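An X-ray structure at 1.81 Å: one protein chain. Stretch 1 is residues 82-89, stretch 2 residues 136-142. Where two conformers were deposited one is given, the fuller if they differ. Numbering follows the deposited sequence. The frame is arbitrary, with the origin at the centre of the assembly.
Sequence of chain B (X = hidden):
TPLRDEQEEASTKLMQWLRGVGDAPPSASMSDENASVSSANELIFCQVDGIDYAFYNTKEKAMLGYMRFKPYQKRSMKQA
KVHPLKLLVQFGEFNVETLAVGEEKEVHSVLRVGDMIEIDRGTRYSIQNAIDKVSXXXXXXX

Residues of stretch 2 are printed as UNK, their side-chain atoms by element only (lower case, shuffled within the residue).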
ATOM      1  N   VAL B  82      -2.946  20.957  -1.942  1.00 22.68           N
ATOM      2  CA  VAL B  82      -4.309  20.671  -1.504  1.00 19.34           C
ATOM      3  C   VAL B  82      -4.363  19.429  -0.620  1.00 22.24           C
ATOM      4  O   VAL B  82      -4.924  19.463   0.481  1.00 28.55           O
ATOM      5  CB  VAL B  82      -5.269  20.516  -2.711  1.00 23.38           C
ATOM      6  CG1 VAL B  82      -6.676  20.119  -2.236  1.00 24.24           C
ATOM      7  CG2 VAL B  82      -5.322  21.790  -3.535  1.00 20.88           C
ATOM      8  N   HIS B  83      -3.799  18.304  -1.099  1.00 19.49           N
ATOM      9  CA  HIS B  83      -3.883  17.061  -0.356  1.00 18.14           C
ATOM     10  C   HIS B  83      -2.542  16.692   0.245  1.00 19.61           C
ATOM     11  O   HIS B  83      -1.545  16.609  -0.486  1.00 21.74           O
ATOM     12  CB  HIS B  83      -4.371  15.927  -1.277  1.00 20.26           C
ATOM     13  CG  HIS B  83      -5.784  16.101  -1.729  1.00 19.00           C
ATOM     14  ND1 HIS B  83      -6.858  15.875  -0.895  1.00 25.44           N
ATOM     15  CD2 HIS B  83      -6.301  16.505  -2.912  1.00 24.35           C
ATOM     16  CE1 HIS B  83      -7.979  16.130  -1.549  1.00 28.72           C
ATOM     17  NE2 HIS B  83      -7.670  16.514  -2.772  1.00 26.84           N
ATOM     18  N   PRO B  84      -2.471  16.454   1.556  1.00 19.15           N
ATOM     19  CA  PRO B  84      -1.283  15.807   2.116  1.00 17.79           C
ATOM     20  C   PRO B  84      -1.160  14.408   1.537  1.00 18.14           C
ATOM     21  O   PRO B  84      -2.114  13.851   0.993  1.00 19.41           O
ATOM     22  CB  PRO B  84      -1.566  15.748   3.626  1.00 18.05           C
ATOM     23  CG  PRO B  84      -2.828  16.526   3.842  1.00 23.80           C
ATOM     24  CD  PRO B  84      -3.561  16.558   2.537  1.00 20.36           C
ATOM     25  N   LEU B  85       0.026  13.833   1.643  1.00 16.97           N
ATOM     26  CA  LEU B  85       0.163  12.480   1.127  1.00 19.48           C
ATOM     27  C   LEU B  85       1.133  11.677   1.977  1.00 19.40           C
ATOM     28  O   LEU B  85       1.851  12.215   2.817  1.00 19.68           O
ATOM     29  CB  LEU B  85       0.571  12.507  -0.344  1.00 28.36           C
ATOM     30  CG  LEU B  85       1.807  13.229  -0.839  1.00 35.26           C
ATOM     31  CD1 LEU B  85       2.964  12.356  -0.539  1.00 42.41           C
ATOM     32  CD2 LEU B  85       1.677  13.376  -2.346  1.00 37.10           C
ATOM     33  N   LYS B  86       1.111  10.366   1.776  1.00 15.19           N
ATOM     34  CA  LYS B  86       2.091   9.458   2.344  1.00 15.51           C
ATOM     35  C   LYS B  86       2.776   8.742   1.187  1.00 20.95           C
ATOM     36  O   LYS B  86       2.106   8.289   0.256  1.00 20.59           O
ATOM     37  CB  LYS B  86       1.430   8.441   3.284  1.00 19.32           C
ATOM     38  CG  LYS B  86       0.685   9.080   4.446  1.00 16.60           C
ATOM     39  CD  LYS B  86       0.108   8.078   5.422  1.00 14.68           C
ATOM     40  CE  LYS B  86      -0.730   8.810   6.489  1.00 21.05           C
ATOM     41  NZ  LYS B  86      -1.918   9.499   5.919  1.00 22.49           N
ATOM     42  N   LEU B  87       4.097   8.661   1.234  1.00 15.50           N
ATOM     43  CA  LEU B  87       4.874   7.923   0.246  1.00 18.19           C
ATOM     44  C   LEU B  87       5.409   6.657   0.903  1.00 18.18           C
ATOM     45  O   LEU B  87       6.138   6.728   1.901  1.00 15.83           O
ATOM     46  CB  LEU B  87       6.012   8.785  -0.301  1.00 20.07           C
ATOM     47  CG  LEU B  87       5.620  10.137  -0.925  1.00 24.00           C
ATOM     48  CD1 LEU B  87       6.863  10.945  -1.282  1.00 25.44           C
ATOM     49  CD2 LEU B  87       4.757   9.933  -2.173  1.00 17.67           C
ATOM     50  N   LEU B  88       5.052   5.505   0.342  1.00 16.67           N
ATOM     51  CA  LEU B  88       5.383   4.206   0.916  0.55 18.50           C
ATOM     52  C   LEU B  88       6.109   3.377  -0.134  1.00 18.23           C
ATOM     53  O   LEU B  88       5.525   3.046  -1.175  1.00 23.62           O
ATOM     54  CB  LEU B  88       4.113   3.497   1.395  0.55 15.57           C
ATOM     55  CG  LEU B  88       4.223   2.074   1.934  0.55 19.80           C
ATOM     56  CD1 LEU B  88       5.123   2.023   3.157  0.55 19.49           C
ATOM     57  CD2 LEU B  88       2.826   1.579   2.278  0.55 14.50           C
ATOM     58  N   VAL B  89       7.361   3.020   0.145  1.00 18.41           N
ATOM     59  CA  VAL B  89       8.197   2.367  -0.860  1.00 17.22           C
ATOM     60  C   VAL B  89       7.730   0.927  -1.074  1.00 19.91           C
ATOM     61  O   VAL B  89       7.638   0.131  -0.129  1.00 16.34           O
ATOM     62  CB  VAL B  89       9.677   2.429  -0.463  1.00 15.35           C
ATOM     63  CG1 VAL B  89      10.528   1.673  -1.464  1.00 18.68           C
ATOM     64  CG2 VAL B  89      10.128   3.891  -0.395  1.00 20.10           C
ATOM     65  N   UNK B 136       9.819   1.738  -7.170  1.00 18.97           N
ATOM     66  CA  UNK B 136       8.377   1.948  -7.180  1.00 19.14           C
ATOM     67  C   UNK B 136       7.937   2.407  -5.800  1.00 22.31           C
ATOM     68  O   UNK B 136       8.298   1.784  -4.795  1.00 19.71           O
ATOM     69  c   UNK B 136       7.623   0.661  -7.562  1.00 21.06           C
ATOM     70  c   UNK B 136       8.074   0.157  -8.925  1.00 25.78           C
ATOM     71  c   UNK B 136       6.125   0.895  -7.537  1.00 19.93           C
ATOM     72  N   UNK B 137       7.138   3.473  -5.748  1.00 21.99           N
ATOM     73  CA  UNK B 137       6.535   3.867  -4.479  1.00 19.90           C
ATOM     74  C   UNK B 137       5.030   3.994  -4.622  1.00 17.90           C
ATOM     75  O   UNK B 137       4.506   4.262  -5.706  1.00 22.80           O
ATOM     76  c   UNK B 137       5.566   7.104  -4.390  1.00 25.33           C
ATOM     77  c   UNK B 137       8.001   7.489  -4.066  1.00 29.01           C
ATOM     78  c   UNK B 137       6.953   6.528  -4.603  1.00 27.63           C
ATOM     79  c   UNK B 137       7.122   5.174  -3.913  1.00 26.41           C
ATOM     80  N   UNK B 138       4.339   3.759  -3.513  1.00 14.79           N
ATOM     81  CA  UNK B 138       2.898   3.951  -3.432  1.00 20.23           C
ATOM     82  C   UNK B 138       2.635   5.355  -2.910  1.00 20.51           C
ATOM     83  O   UNK B 138       3.262   5.792  -1.940  1.00 22.45           O
ATOM     84  c   UNK B 138       0.221   0.258  -1.952  1.00 21.02           C
ATOM     85  c   UNK B 138       0.731   3.008  -2.376  1.00 19.29           C
ATOM     86  s   UNK B 138       0.058   1.850  -1.116  1.00 22.59           S
ATOM     87  c   UNK B 138       2.257   2.907  -2.510  1.00 17.51           C
ATOM     88  N   UNK B 139       1.723   6.058  -3.568  1.00 15.63           N
ATOM     89  CA  UNK B 139       1.323   7.415  -3.222  0.76 13.56           C
ATOM     90  C   UNK B 139      -0.087   7.368  -2.640  1.00 18.58           C
ATOM     91  O   UNK B 139      -1.025   6.980  -3.350  1.00 19.74           O
ATOM     92  s   UNK B 139       0.773   9.964  -4.304  0.76 21.49           S
ATOM     93  c   UNK B 139       1.377   8.286  -4.480  0.76 18.80           C
ATOM     94  N   UNK B 140      -0.233   7.758  -1.374  1.00 16.97           N
ATOM     95  CA  UNK B 140      -1.491   7.716  -0.643  1.00 17.34           C
ATOM     96  C   UNK B 140      -1.839   9.144  -0.260  1.00 16.74           C
ATOM     97  O   UNK B 140      -1.172   9.727   0.597  1.00 20.11           O
ATOM     98  c   UNK B 140      -0.877   5.455   0.274  1.00 16.36           C
ATOM     99  c   UNK B 140      -0.497   4.592   1.514  1.00 18.87           C
ATOM    100  c   UNK B 140      -1.386   6.854   0.620  1.00 18.29           C
ATOM    101  c   UNK B 140      -2.724   6.871   1.364  1.00 18.85           C
ATOM    102  N   UNK B 141      -2.898   9.689  -0.838  1.00 15.59           N
ATOM    103  CA  UNK B 141      -3.284  11.059  -0.519  1.00 16.95           C
ATOM    104  C   UNK B 141      -4.499  11.072   0.405  1.00 19.99           C
ATOM    105  O   UNK B 141      -5.333  10.161   0.376  1.00 21.22           O
ATOM    106  n   UNK B 141      -4.803  14.520  -5.877  1.00 23.47           N
ATOM    107  n   UNK B 141      -3.465  13.266  -4.478  1.00 19.88           N
ATOM    108  c   UNK B 141      -2.326  13.051  -3.600  1.00 17.72           C
ATOM    109  c   UNK B 141      -3.571  11.843  -1.794  1.00 18.78           C
ATOM    110  c   UNK B 141      -2.443  11.756  -2.813  1.00 16.91           C
ATOM    111  c   UNK B 141      -3.744  14.422  -5.080  1.00 22.50           C
ATOM    112  n   UNK B 141      -2.978  15.487  -4.876  1.00 19.00           N
ATOM    113  N   UNK B 142      -4.580  12.097   1.253  1.00 19.40           N
ATOM    114  CA  UNK B 142      -5.744  12.234   2.136  0.98 21.41           C
ATOM    115  C   UNK B 142      -6.427  13.592   1.972  1.00 30.34           C
ATOM    116  O   UNK B 142      -5.918  14.489   1.306  1.00 31.33           O
ATOM    117  OXT UNK B 142      -7.507  13.823   2.507  1.00 31.31           O
ATOM    118  c   UNK B 142      -5.344  12.030   3.600  1.00 23.59           C
ATOM    119  o   UNK B 142      -4.155  12.735   3.916  0.64 18.99           O
TER
HETATM  120  O   HOH W   1      -0.676  16.438  -3.231  1.00 20.69           O

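Position 136 carries three carbons, one on CA and two on that one. Its CB points sideways and stays 6.5 Å from C of Val-89, its nearest approach to stretch 1; the backbone comes nearer, with O of 136 3.9 Å from C of Val-89. A branch at CB with no further atoms is valine: Val-136.

Position 137 has four carbons, forked at the second. One end carbon lies 3.7 Å from CD2 of Leu-87, a purely apolar touch, and CA of 137 sits 4.3 Å from CA of Val-89 in a non-hydrogen-bonded pair. This is Leu-137, and the carbon meeting Leu-87 is its CD1.

Position 138 is an unbranched chain of two carbons, a sulfur and a carbon. Its CB approaches CB of Leu-88 at 4.4 Å, but the chain's end leads away. A thioether means Met-138. Its N gives a hydrogen bond to O of Leu-88 (2.7 Å), and N of Leu-88 returns one to O of Met-138 (2.9 Å).

Position 139 holds one carbon and one sulfur, the sulfur 4.0 Å from CD2 of Leu-85. Sulfur directly on CB is cysteine, Cys-139, a small residue that touches both Leu-85 and Leu-87: its CB is 4.4 Å from CD2 of Leu-87.

Position 140 has four carbons, forked at the first, one arm two carbons long, and its CB lies 4.2 Å from CB of Lys-86: Ile-140. Two hydrogen bonds join the pair, Lys-86 N to Ile-140 O (2.6 Å) and Ile-140 N to Lys-86 O (2.9 Å).

Position 141 shows three carbons, a nitrogen, then a carbon bearing two more nitrogens, one of them 3.9 Å from CD2 of His-83. A guanidinium means Arg-141; that nitrogen is NH1, and His-83 CD2 lies over one face. A water accepts from Arg-141 NH2 (3.0 Å) and donates to O of His-83 (2.9 Å).

Position 142 has one carbon and one oxygen, the oxygen 4.0 Å from CB of Pro-84, and OXT marks the chain's end: Ser-142, that oxygen its OG. Ser-142 N donates to O of Pro-84 (3.0 Å), while Ser-142 O accepts from ND1 of His-83 (2.8 Å) at the ring's edge.

The rule is antiparallel register first. Hydrogen-bonded and non-hydrogen-bonded pairs alternate and, as in any beta strand, side chains alternate between two faces. Leu-85, Leu-87, Val-89, Leu-137 and Cys-139 share one, with Arg-141 at its more open end; Lys-86, Leu-88, Met-138 and Ile-140 share the other. Beyond the strands, His-83 and Pro-84 tie down the terminus.

Stretch 2 136-142: VLMCIRS
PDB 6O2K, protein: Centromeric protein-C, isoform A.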